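Local coordinates for protein 2-hydroxymethyl glutarate dehydrogenase (Eubacterium barkeri, PDB 3CKY) that catalyses the interconversion of 2-formylglutarate and (S)-2-hydroxymethylglutarate, with NAD as hydride carrier, in nicotinate fermentation, at residues Ile63-Leu68 with Pro152-Ile157; Ser98-Ser103 with Ala169-Lys174; Ser104-Ala109 with Gly165-Gly170; Ile138-Ser143 with Lys159-Val164. One frame throughout, in Å; residues are numbered along the deposited sequence.

Contact 1: residues Ile63-Leu68 with Pro152-Ile157; sequences IIFTSL and PVLSVI
Phe65 meets three side chains of helix 144-157 with the far end of its ring, while Ile63, two residues back on the same strand, adds a smaller contact with Val153. The ring leaves the strand with CG anti to the carbonyl carbon (chi1 -71°). Its CZ lies 3.9 Å from Val153 CG1, which sits in the ring plane at its edge. Leu154 CD1 also comes to the edge, 3.9 Å from Phe65 CE2. Ile157 approaches tip to tip, its CD1 3.7 Å from Phe65 CE2. Val153 is divided between the two strand residues: CG1 touches Phe65, while CG2 lies 3.8 Å from Ile63 CD1, where the two side chains pass each other head to tail.

Strand 63-66 belongs to the parallel part of the Rossmann sheet, and the helix lies on one side of it, the short axes 11.4 Å apart and 41° from parallel. Val153 and Ile157 also pack on Leu23 of helix 16-25, and the Phe65 ring meets that of Phe9, which by similarity is part of the NAD-binding stretch. An alanine in place of Phe65 would probably open a gap between sheet and helix, leaving Val153 CG1, Leu154 CD1 and Ile157 CD1 without their common partner. No hydrogen bond crosses between the two segments, and their cohesion comes from methyl groups gathered at the outer end of one ring, with Ile63 on Val153 beside it.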
loop_
_atom_site.group_PDB
_atom_site.type_symbol
_atom_site.label_atom_id
_atom_site.label_comp_id
_atom_site.label_asym_id
_atom_site.label_seq_id
_atom_site.Cartn_x
_atom_site.Cartn_y
_atom_site.Cartn_z
ATOM N N ILE A 63 -16.393 -28.040 -30.127
ATOM C CA ILE A 63 -16.295 -27.165 -28.969
ATOM C C ILE A 63 -15.481 -27.880 -27.897
ATOM O O ILE A 63 -15.816 -28.993 -27.492
ATOM C CB ILE A 63 -17.685 -26.798 -28.410
ATOM C CG1 ILE A 63 -18.500 -26.043 -29.470
ATOM C CG2 ILE A 63 -17.544 -25.963 -27.125
ATOM C CD1 ILE A 63 -19.970 -25.864 -29.114
ATOM N N ILE A 64 -14.406 -27.239 -27.454
ATOM C CA ILE A 64 -13.484 -27.838 -26.497
ATOM C C ILE A 64 -13.482 -27.021 -25.204
ATOM O O ILE A 64 -13.328 -25.799 -25.224
ATOM C CB ILE A 64 -12.043 -27.913 -27.059
ATOM C CG1 ILE A 64 -12.018 -28.680 -28.386
ATOM C CG2 ILE A 64 -11.115 -28.587 -26.057
ATOM C CD1 ILE A 64 -10.734 -28.494 -29.164
ATOM N N PHE A 65 -13.668 -27.716 -24.087
ATOM C CA PHE A 65 -13.641 -27.103 -22.778
ATOM C C PHE A 65 -12.315 -27.395 -22.104
ATOM O O PHE A 65 -11.787 -28.505 -22.190
ATOM C CB PHE A 65 -14.779 -27.638 -21.914
ATOM C CG PHE A 65 -16.127 -27.161 -22.341
ATOM C CD1 PHE A 65 -16.875 -27.887 -23.257
ATOM C CD2 PHE A 65 -16.649 -25.983 -21.838
ATOM C CE1 PHE A 65 -18.128 -27.446 -23.662
ATOM C CE2 PHE A 65 -17.898 -25.537 -22.233
ATOM C CZ PHE A 65 -18.640 -26.271 -23.145
ATOM N N THR A 66 -11.777 -26.377 -21.439
ATOM C CA THR A 66 -10.596 -26.541 -20.616
ATOM C C THR A 66 -10.644 -25.589 -19.434
ATOM O O THR A 66 -11.264 -24.531 -19.504
ATOM C CB THR A 66 -9.298 -26.311 -21.432
ATOM O OG1 THR A 66 -8.198 -26.927 -20.759
ATOM C CG2 THR A 66 -9.025 -24.823 -21.641
ATOM N N SER A 67 -10.002 -25.998 -18.348
ATOM C CA SER A 67 -9.789 -25.155 -17.186
ATOM C C SER A 67 -8.428 -25.519 -16.590
ATOM O O SER A 67 -8.278 -26.562 -15.945
ATOM C CB SER A 67 -10.901 -25.354 -16.155
ATOM O OG SER A 67 -10.706 -24.501 -15.040
ATOM N N LEU A 68 -7.439 -24.664 -16.834
ATOM C CA LEU A 68 -6.060 -24.923 -16.440
ATOM C C LEU A 68 -5.653 -23.980 -15.302
ATOM O O LEU A 68 -6.337 -22.981 -15.056
ATOM C CB LEU A 68 -5.148 -24.778 -17.666
ATOM C CG LEU A 68 -5.506 -25.727 -18.833
ATOM C CD1 LEU A 68 -4.794 -25.365 -20.133
ATOM C CD2 LEU A 68 -5.196 -27.168 -18.454
ATOM N N PRO A 152 -26.209 -22.728 -26.642
ATOM C CA PRO A 152 -26.996 -23.940 -26.363
ATOM C C PRO A 152 -26.244 -25.034 -25.586
ATOM O O PRO A 152 -26.828 -25.700 -24.731
ATOM C CB PRO A 152 -27.389 -24.441 -27.765
ATOM C CG PRO A 152 -27.296 -23.242 -28.639
ATOM C CD PRO A 152 -26.145 -22.449 -28.088
ATOM N N VAL A 153 -24.964 -25.217 -25.886
ATOM C CA VAL A 153 -24.124 -26.163 -25.147
ATOM C C VAL A 153 -23.860 -25.651 -23.724
ATOM O O VAL A 153 -23.952 -26.405 -22.762
ATOM C CB VAL A 153 -22.788 -26.431 -25.898
ATOM C CG1 VAL A 153 -21.842 -27.297 -25.068
ATOM C CG2 VAL A 153 -23.071 -27.092 -27.235
ATOM N N LEU A 154 -23.528 -24.369 -23.607
ATOM C CA LEU A 154 -23.373 -23.717 -22.302
ATOM C C LEU A 154 -24.626 -23.877 -21.436
ATOM O O LEU A 154 -24.536 -24.070 -20.226
ATOM C CB LEU A 154 -23.068 -22.222 -22.488
ATOM C CG LEU A 154 -21.613 -21.751 -22.520
ATOM C CD1 LEU A 154 -20.631 -22.844 -22.939
ATOM C CD2 LEU A 154 -21.490 -20.519 -23.413
ATOM N N SER A 155 -25.792 -23.808 -22.073
ATOM C CA SER A 155 -27.072 -23.879 -21.367
ATOM C C SER A 155 -27.383 -25.251 -20.774
ATOM O O SER A 155 -28.237 -25.352 -19.899
ATOM C CB SER A 155 -28.205 -23.449 -22.296
ATOM O OG SER A 155 -28.066 -22.073 -22.614
ATOM N N VAL A 156 -26.703 -26.298 -21.239
ATOM C CA VAL A 156 -26.834 -27.624 -20.608
ATOM C C VAL A 156 -26.019 -27.701 -19.316
ATOM O O VAL A 156 -26.506 -28.186 -18.304
ATOM C CB VAL A 156 -26.462 -28.805 -21.564
ATOM C CG1 VAL A 156 -25.091 -28.619 -22.158
ATOM C CG2 VAL A 156 -26.515 -30.130 -20.824
ATOM N N ILE A 157 -24.792 -27.192 -19.345
ATOM C CA ILE A 157 -23.893 -27.291 -18.188
ATOM C C ILE A 157 -24.089 -26.178 -17.136
ATOM O O ILE A 157 -23.700 -26.340 -15.975
ATOM C CB ILE A 157 -22.417 -27.352 -18.633
ATOM C CG1 ILE A 157 -22.004 -26.081 -19.404
ATOM C CG2 ILE A 157 -22.188 -28.603 -19.486
ATOM C CD1 ILE A 157 -20.507 -25.948 -19.620
#

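Contact 2: residues Ser98-Ser103 with Ala169-Lys174; sequences SSVSPS and AGDAVK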
loop_
_atom_site.group_PDB
_atom_site.type_symbol
_atom_site.label_atom_id
_atom_site.label_comp_id
_atom_site.label_asym_id
_atom_site.label_seq_id
_atom_site.Cartn_x
_atom_site.Cartn_y
_atom_site.Cartn_z
ATOM N N SER A 98 -10.330 -21.268 -17.473
ATOM C CA SER A 98 -9.204 -21.026 -16.592
ATOM C C SER A 98 -9.287 -19.675 -15.913
ATOM O O SER A 98 -9.750 -18.685 -16.494
ATOM C CB SER A 98 -7.881 -21.090 -17.358
ATOM O OG SER A 98 -7.737 -22.317 -18.045
ATOM N N SER A 99 -8.806 -19.645 -14.681
ATOM C CA SER A 99 -8.730 -18.417 -13.933
ATOM C C SER A 99 -7.478 -17.612 -14.346
ATOM O O SER A 99 -6.408 -17.751 -13.758
ATOM C CB SER A 99 -8.741 -18.727 -12.449
ATOM O OG SER A 99 -8.725 -17.529 -11.711
ATOM N N VAL A 100 -7.649 -16.747 -15.346
ATOM C CA VAL A 100 -6.549 -16.004 -15.929
ATOM C C VAL A 100 -6.933 -14.549 -16.222
ATOM O O VAL A 100 -8.097 -14.183 -16.183
ATOM C CB VAL A 100 -6.048 -16.673 -17.240
ATOM C CG1 VAL A 100 -5.485 -18.072 -16.964
ATOM C CG2 VAL A 100 -7.158 -16.715 -18.289
ATOM N N SER A 101 -5.932 -13.715 -16.488
ATOM C CA SER A 101 -6.178 -12.318 -16.843
ATOM C C SER A 101 -6.794 -12.223 -18.239
ATOM O O SER A 101 -6.543 -13.087 -19.083
ATOM C CB SER A 101 -4.880 -11.518 -16.802
ATOM O OG SER A 101 -3.994 -11.987 -17.803
ATOM N N PRO A 102 -7.612 -11.178 -18.481
ATOM C CA PRO A 102 -8.127 -10.918 -19.818
ATOM C C PRO A 102 -7.040 -10.913 -20.894
ATOM O O PRO A 102 -7.237 -11.486 -21.968
ATOM C CB PRO A 102 -8.764 -9.530 -19.687
ATOM C CG PRO A 102 -9.123 -9.398 -18.255
ATOM C CD PRO A 102 -8.110 -10.197 -17.495
ATOM N N SER A 103 -5.904 -10.282 -20.599
ATOM C CA SER A 103 -4.800 -10.170 -21.559
ATOM C C SER A 103 -4.279 -11.543 -21.971
ATOM O O SER A 103 -3.994 -11.771 -23.139
ATOM C CB SER A 103 -3.658 -9.346 -20.959
ATOM O OG SER A 103 -3.063 -10.048 -19.887
ATOM N N ALA A 169 -13.773 -10.450 -21.270
ATOM C CA ALA A 169 -14.776 -9.861 -20.341
ATOM C C ALA A 169 -15.296 -10.825 -19.272
ATOM O O ALA A 169 -15.581 -10.393 -18.145
ATOM C CB ALA A 169 -15.947 -9.244 -21.113
ATOM N N GLY A 170 -15.441 -12.106 -19.626
ATOM C CA GLY A 170 -15.777 -13.157 -18.656
ATOM C C GLY A 170 -14.710 -13.253 -17.582
ATOM O O GLY A 170 -15.013 -13.244 -16.389
ATOM N N ASP A 171 -13.453 -13.354 -18.020
ATOM C CA ASP A 171 -12.302 -13.323 -17.113
ATOM C C ASP A 171 -12.322 -12.068 -16.236
ATOM O O ASP A 171 -12.101 -12.143 -15.021
ATOM C CB ASP A 171 -10.991 -13.334 -17.887
ATOM C CG ASP A 171 -10.736 -14.631 -18.591
ATOM O OD1 ASP A 171 -11.199 -15.686 -18.115
ATOM O OD2 ASP A 171 -10.066 -14.596 -19.636
ATOM N N ALA A 172 -12.607 -10.936 -16.878
ATOM C CA ALA A 172 -12.642 -9.649 -16.228
ATOM C C ALA A 172 -13.643 -9.557 -15.072
ATOM O O ALA A 172 -13.293 -9.035 -13.991
ATOM C CB ALA A 172 -12.936 -8.545 -17.268
ATOM N N VAL A 173 -14.873 -10.031 -15.295
ATOM C CA VAL A 173 -15.952 -9.810 -14.333
ATOM C C VAL A 173 -15.732 -10.688 -13.115
ATOM O O VAL A 173 -15.974 -10.268 -11.984
ATOM C CB VAL A 173 -17.382 -9.995 -14.967
ATOM C CG1 VAL A 173 -17.721 -11.480 -15.196
ATOM C CG2 VAL A 173 -18.445 -9.287 -14.106
ATOM N N LYS A 174 -15.252 -11.898 -13.369
ATOM C CA LYS A 174 -14.844 -12.821 -12.312
ATOM C C LYS A 174 -13.752 -12.183 -11.448
ATOM O O LYS A 174 -13.867 -12.126 -10.244
ATOM C CB LYS A 174 -14.349 -14.125 -12.949
ATOM C CG LYS A 174 -13.878 -15.197 -11.997
ATOM C CD LYS A 174 -14.944 -16.233 -11.743
ATOM C CE LYS A 174 -14.512 -17.271 -10.666
ATOM N NZ LYS A 174 -15.692 -18.090 -10.192
HETATM O O HOH W 1 -10.481 -17.930 -19.026
HETATM O O HOH W 2 -10.657 -14.820 -14.608
#
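Asp171 supplies most of what the start of helix 169-197 offers to the loop Ser98-Ser101 and the start of helix 102-114, and it works through van der Waals contact and water, since no hydrogen bond joins the two segments directly. One pair is apolar: Pro102 CG rests 4.0 Å from Ala172 CB, and both residues also pack on Cys198 of the second subunit. The other van der Waals contacts are made with the acid. Val100 runs alongside Asp171, with Val100 CG2 3.8 Å from Asp171 OD2. The CB of Asp171 lies 3.5 Å from Val100 O, and a chi1 of -68° places CG near that same oxygen and near Val100 CG2.

Water makes the polar links. One molecule donates to Val100 O and to Asp171 O, 3.1 Å from each. Another stands 2.7 Å from Ser98 O and close to Asp171 OD1; with further acceptors in reach, its two protons cannot serve all of them.

The second carboxylate oxygen is held from outside: Asp171 OD2 bonds to Thr105 OG1, while the Asp171 N-H is taken by Asp121. Ser99, by similarity a residue that binds NAD, is the centre of an inverse gamma turn in this loop, and Lys174, the active-site residue by similarity, lies three residues after Asp171, its NZ bonded to Val124 O. At the start of the helix that carries Lys174, then, stands a carboxylate, probably charged, which is linked by water to the Ser99 loop and by Thr105 to helix 102-114.

Contact 3: residues Ser104-Ala109 with Gly165-Gly170; sequences STLKMA and GDTGAG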
loop_
_atom_site.group_PDB
_atom_site.type_symbol
_atom_site.label_atom_id
_atom_site.label_comp_id
_atom_site.label_asym_id
_atom_site.label_seq_id
_atom_site.Cartn_x
_atom_site.Cartn_y
_atom_site.Cartn_z
ATOM N N SER A 104 -4.145 -12.445 -20.998
ATOM C CA SER A 104 -3.809 -13.850 -21.252
ATOM C C SER A 104 -4.696 -14.446 -22.339
ATOM O O SER A 104 -4.208 -15.074 -23.290
ATOM C CB SER A 104 -3.949 -14.677 -19.958
ATOM O OG SER A 104 -4.234 -16.053 -20.227
ATOM N N THR A 105 -6.004 -14.243 -22.186
ATOM C CA THR A 105 -6.984 -14.765 -23.129
ATOM C C THR A 105 -6.936 -14.034 -24.483
ATOM O O THR A 105 -7.100 -14.671 -25.528
ATOM C CB THR A 105 -8.403 -14.712 -22.530
ATOM O OG1 THR A 105 -8.471 -15.599 -21.404
ATOM C CG2 THR A 105 -9.459 -15.128 -23.544
ATOM N N LEU A 106 -6.730 -12.718 -24.464
ATOM C CA LEU A 106 -6.630 -11.949 -25.705
ATOM C C LEU A 106 -5.448 -12.409 -26.565
ATOM O O LEU A 106 -5.588 -12.557 -27.782
ATOM C CB LEU A 106 -6.503 -10.440 -25.438
ATOM C CG LEU A 106 -7.750 -9.558 -25.301
ATOM C CD1 LEU A 106 -8.944 -10.152 -26.032
ATOM C CD2 LEU A 106 -8.088 -9.280 -23.851
ATOM N N LYS A 107 -4.292 -12.615 -25.932
ATOM C CA LYS A 107 -3.104 -13.138 -26.625
ATOM C C LYS A 107 -3.447 -14.443 -27.330
ATOM O O LYS A 107 -3.192 -14.604 -28.526
ATOM C CB LYS A 107 -1.940 -13.386 -25.649
ATOM C CG LYS A 107 -0.963 -12.233 -25.519
ATOM C CD LYS A 107 0.318 -12.623 -24.753
ATOM C CE LYS A 107 0.327 -12.147 -23.285
ATOM N NZ LYS A 107 -0.399 -13.060 -22.344
ATOM N N MET A 108 -4.044 -15.360 -26.574
ATOM C CA MET A 108 -4.351 -16.691 -27.073
ATOM C C MET A 108 -5.388 -16.644 -28.184
ATOM O O MET A 108 -5.280 -17.377 -29.160
ATOM C CB MET A 108 -4.820 -17.601 -25.932
ATOM C CG MET A 108 -4.471 -19.065 -26.151
ATOM S SD MET A 108 -2.796 -19.541 -25.644
ATOM C CE MET A 108 -1.801 -18.099 -26.024
ATOM N N ALA A 109 -6.370 -15.764 -28.045
ATOM C CA ALA A 109 -7.393 -15.591 -29.070
ATOM C C ALA A 109 -6.793 -15.113 -30.392
ATOM O O ALA A 109 -7.267 -15.497 -31.464
ATOM C CB ALA A 109 -8.479 -14.633 -28.601
ATOM N N GLY A 165 -19.431 -9.492 -22.569
ATOM C CA GLY A 165 -18.714 -8.582 -23.446
ATOM C C GLY A 165 -17.898 -9.359 -24.438
ATOM O O GLY A 165 -18.152 -10.536 -24.658
ATOM N N ASP A 166 -16.916 -8.702 -25.045
ATOM C CA ASP A 166 -16.043 -9.380 -25.997
ATOM C C ASP A 166 -14.928 -10.130 -25.256
ATOM O O ASP A 166 -14.914 -10.191 -24.023
ATOM C CB ASP A 166 -15.471 -8.394 -27.014
ATOM C CG ASP A 166 -15.420 -8.973 -28.422
ATOM O OD1 ASP A 166 -15.005 -10.143 -28.582
ATOM O OD2 ASP A 166 -15.803 -8.253 -29.364
ATOM N N THR A 167 -14.016 -10.718 -26.020
ATOM C CA THR A 167 -12.939 -11.533 -25.475
ATOM C C THR A 167 -12.259 -10.892 -24.263
ATOM O O THR A 167 -11.902 -9.713 -24.279
ATOM C CB THR A 167 -11.897 -11.820 -26.569
ATOM O OG1 THR A 167 -12.577 -12.363 -27.705
ATOM C CG2 THR A 167 -10.830 -12.812 -26.085
ATOM N N GLY A 168 -12.109 -11.684 -23.204
ATOM C CA GLY A 168 -11.506 -11.217 -21.967
ATOM C C GLY A 168 -12.486 -10.681 -20.918
ATOM O O GLY A 168 -12.069 -10.529 -19.761
ATOM N N ALA A 169 -13.773 -10.450 -21.270
ATOM C CA ALA A 169 -14.776 -9.861 -20.341
ATOM C C ALA A 169 -15.296 -10.825 -19.272
ATOM O O ALA A 169 -15.581 -10.393 -18.145
ATOM C CB ALA A 169 -15.947 -9.244 -21.113
ATOM N N GLY A 170 -15.441 -12.106 -19.626
ATOM C CA GLY A 170 -15.777 -13.157 -18.656
ATOM C C GLY A 170 -14.710 -13.253 -17.582
ATOM O O GLY A 170 -15.013 -13.244 -16.389
#
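Thr105 and Gly168, their CA atoms 5.9 Å apart, mark where helix 102-114 passes a type II turn running from Asp166 to Ala169 and closed by Ala169 N to Asp166 O. Thr167 carries the contact from the turn. Its CG2, anti to the backbone N with chi1 -53°, lies among three side chains on one side of the helix: Thr105 CG2 at 3.7 Å, Ala109 CB at 3.9 Å and Leu106 CD1 at 3.3 Å. The last is tighter than normal carbon contact, and the Leu106 and Thr167 side chains overlap there while running in opposed directions.

The turn leads out of strand 158-165, the last of the Rossmann sheet, into helix 169-197, the long helix with which the second domain begins in this family, and Gly168 is the N-cap of that helix. Its backbone is one that calls for glycine (phi 93°), and a CB there would also run into Leu106 CD2. The Gly168 N-H is taken by Asp121.

Asp166 braces the turn from the other end: its OD1 accepts the backbone N of Thr167 at 2.8 Å with an N-H...O angle of 152°, using the lone pair away from its other oxygen. On the helix, OG1 of Thr105 is engaged by Asp171, and CG2 is the branch that faces Thr167.

Contact 4: residues Ile138-Ser143 with Lys159-Val164; sequences IMVGAS and KDIYHV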
loop_
_atom_site.group_PDB
_atom_site.type_symbol
_atom_site.label_atom_id
_atom_site.label_comp_id
_atom_site.label_asym_id
_atom_site.label_seq_id
_atom_site.Cartn_x
_atom_site.Cartn_y
_atom_site.Cartn_z
ATOM N N ILE A 138 -22.153 -18.822 -15.830
ATOM C CA ILE A 138 -21.078 -18.793 -16.810
ATOM C C ILE A 138 -20.981 -17.402 -17.422
ATOM O O ILE A 138 -21.959 -16.890 -17.968
ATOM C CB ILE A 138 -21.285 -19.860 -17.905
ATOM C CG1 ILE A 138 -21.399 -21.261 -17.258
ATOM C CG2 ILE A 138 -20.146 -19.808 -18.931
ATOM C CD1 ILE A 138 -21.550 -22.424 -18.239
ATOM N N MET A 139 -19.795 -16.797 -17.315
ATOM C CA MET A 139 -19.569 -15.438 -17.781
ATOM C C MET A 139 -18.687 -15.490 -19.033
ATOM O O MET A 139 -17.525 -15.881 -18.963
ATOM C CB MET A 139 -18.916 -14.614 -16.673
ATOM C CG MET A 139 -19.791 -14.448 -15.405
ATOM S SD MET A 139 -18.877 -14.554 -13.819
ATOM C CE MET A 139 -18.330 -16.266 -13.904
ATOM N N VAL A 140 -19.248 -15.073 -20.172
ATOM C CA VAL A 140 -18.624 -15.304 -21.475
ATOM C C VAL A 140 -18.128 -14.026 -22.147
ATOM O O VAL A 140 -18.864 -13.046 -22.257
ATOM C CB VAL A 140 -19.604 -16.014 -22.442
ATOM C CG1 VAL A 140 -18.902 -16.358 -23.759
ATOM C CG2 VAL A 140 -20.181 -17.272 -21.795
ATOM N N GLY A 141 -16.872 -14.060 -22.586
ATOM C CA GLY A 141 -16.279 -13.004 -23.400
ATOM C C GLY A 141 -16.102 -13.524 -24.808
ATOM O O GLY A 141 -15.301 -14.422 -25.037
ATOM N N ALA A 142 -16.858 -12.971 -25.754
ATOM C CA ALA A 142 -16.829 -13.454 -27.137
ATOM C C ALA A 142 -17.549 -12.499 -28.072
ATOM O O ALA A 142 -18.176 -11.544 -27.626
ATOM C CB ALA A 142 -17.457 -14.842 -27.214
ATOM N N SER A 143 -17.446 -12.758 -29.373
ATOM C CA SER A 143 -18.269 -12.063 -30.363
ATOM C C SER A 143 -19.715 -12.519 -30.199
ATOM O O SER A 143 -19.983 -13.562 -29.599
ATOM C CB SER A 143 -17.781 -12.347 -31.789
ATOM O OG SER A 143 -18.091 -13.671 -32.180
ATOM N N LYS A 159 -26.762 -22.608 -15.748
ATOM C CA LYS A 159 -28.094 -22.014 -15.731
ATOM C C LYS A 159 -28.041 -20.558 -16.223
ATOM O O LYS A 159 -28.546 -20.257 -17.313
ATOM C CB LYS A 159 -28.709 -22.127 -14.332
ATOM C CG LYS A 159 -30.071 -21.461 -14.162
ATOM C CD LYS A 159 -30.768 -21.951 -12.908
ATOM C CE LYS A 159 -31.896 -21.038 -12.525
ATOM N NZ LYS A 159 -32.725 -21.585 -11.424
ATOM N N ASP A 160 -27.439 -19.662 -15.434
ATOM C CA ASP A 160 -27.301 -18.258 -15.842
ATOM C C ASP A 160 -26.071 -18.073 -16.721
ATOM O O ASP A 160 -24.932 -18.040 -16.230
ATOM C CB ASP A 160 -27.224 -17.340 -14.626
ATOM C CG ASP A 160 -28.538 -17.266 -13.862
ATOM O OD1 ASP A 160 -29.571 -17.676 -14.421
ATOM O OD2 ASP A 160 -28.536 -16.789 -12.704
ATOM N N ILE A 161 -26.311 -17.979 -18.029
ATOM C CA ILE A 161 -25.241 -17.809 -19.006
ATOM C C ILE A 161 -25.202 -16.347 -19.438
ATOM O O ILE A 161 -26.131 -15.862 -20.091
ATOM C CB ILE A 161 -25.459 -18.699 -20.252
ATOM C CG1 ILE A 161 -25.751 -20.157 -19.849
ATOM C CG2 ILE A 161 -24.237 -18.617 -21.196
ATOM C CD1 ILE A 161 -24.737 -20.764 -18.908
ATOM N N TYR A 162 -24.138 -15.646 -19.065
ATOM C CA TYR A 162 -24.000 -14.229 -19.375
ATOM C C TYR A 162 -23.031 -13.993 -20.526
ATOM O O TYR A 162 -21.893 -14.500 -20.516
ATOM C CB TYR A 162 -23.497 -13.467 -18.163
ATOM C CG TYR A 162 -24.488 -13.377 -17.038
ATOM C CD1 TYR A 162 -25.432 -12.357 -17.001
ATOM C CD2 TYR A 162 -24.469 -14.298 -15.991
ATOM C CE1 TYR A 162 -26.335 -12.260 -15.961
ATOM C CE2 TYR A 162 -25.369 -14.209 -14.939
ATOM C CZ TYR A 162 -26.302 -13.193 -14.931
ATOM O OH TYR A 162 -27.211 -13.083 -13.891
ATOM N N HIS A 163 -23.497 -13.234 -21.519
ATOM C CA HIS A 163 -22.628 -12.684 -22.539
ATOM C C HIS A 163 -22.185 -11.315 -22.025
ATOM O O HIS A 163 -22.859 -10.313 -22.232
ATOM C CB HIS A 163 -23.354 -12.595 -23.881
ATOM C CG HIS A 163 -22.490 -12.109 -24.997
ATOM N ND1 HIS A 163 -21.124 -12.288 -25.009
ATOM C CD2 HIS A 163 -22.796 -11.463 -26.146
ATOM C CE1 HIS A 163 -20.623 -11.760 -26.111
ATOM N NE2 HIS A 163 -21.618 -11.256 -26.819
ATOM N N VAL A 164 -21.048 -11.292 -21.336
ATOM C CA VAL A 164 -20.635 -10.121 -20.559
ATOM C C VAL A 164 -19.887 -9.091 -21.393
ATOM O O VAL A 164 -19.732 -7.943 -20.974
ATOM C CB VAL A 164 -19.766 -10.525 -19.326
ATOM C CG1 VAL A 164 -20.525 -11.508 -18.446
ATOM C CG2 VAL A 164 -18.428 -11.124 -19.767
#
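Ile138, Val140 and His163 have the most surface covered here, all three on the same face of two parallel strands, along with Ile161. Ile138 and Ile161 stand next to each other on that face, with Ile138 CD1 3.7 Å from Ile161 CD1. The N and O of Ile138 both bond to strand 158-165, to the residues flanking Ile161: Ile138 N donates to Asp160 O at 2.9 Å, and Ile138 O receives Tyr162 N at 2.7 Å, nearly along the C=O axis.

Val140 continues the pattern, its N donating to Tyr162 O at 2.7 Å and its O accepting Val164 N at 2.9 Å. Val140 CG2 reaches Ile161 CG2 at 4.3 Å, while on the other face Met139 CB meets Val164 CG1 at 3.9 Å.

In His163 CG is anti to the backbone N (chi1 -177°), and the ring then lies along residues Val140-Ala142, with Ala142 N in its plane at the edge; Phe147 of helix 144-157 stacks against it. An alanine in place of His163 would probably leave the Phe147 ring without its stacking partner and open a gap beside Ala142.

With helix 144-157 between them, the strands form a beta-alpha-beta crossover at the end of the Rossmann sheet. The backbone bonds set the parallel register, Ile138, Ile161 and Val140 give the helix an apolar patch beside the stacked His163, and the edge strand is tied to Lys211 of the second subunit, by a salt bridge from Asp160 and a hydrogen bond from Tyr162 OH.

How the contacts relate
Contacts 1 and 4 share the same sheet and helix 144-157: Ile157 CG1 of contact 1 lies 3.9 Å from Ile138 CD1 of contact 4. Contact 1 also passes to contact 2 through Leu68 N, 2.7 Å from Ser98 OG. Contacts 2 and 3 lie next to each other, their centres 7 Å apart, on helices 102-114 and 169-197, and Pro102 CB is 3.5 Å from Gly168 O. Contact 4 connects to contact 3 through Ala142 N, 3.0 Å from Gly165 O. It also approaches the site: the Met139 side chain lies about 4 Å from that of Lys174, the active-site residue by similarity, which contact 2 places near the Ser99 loop.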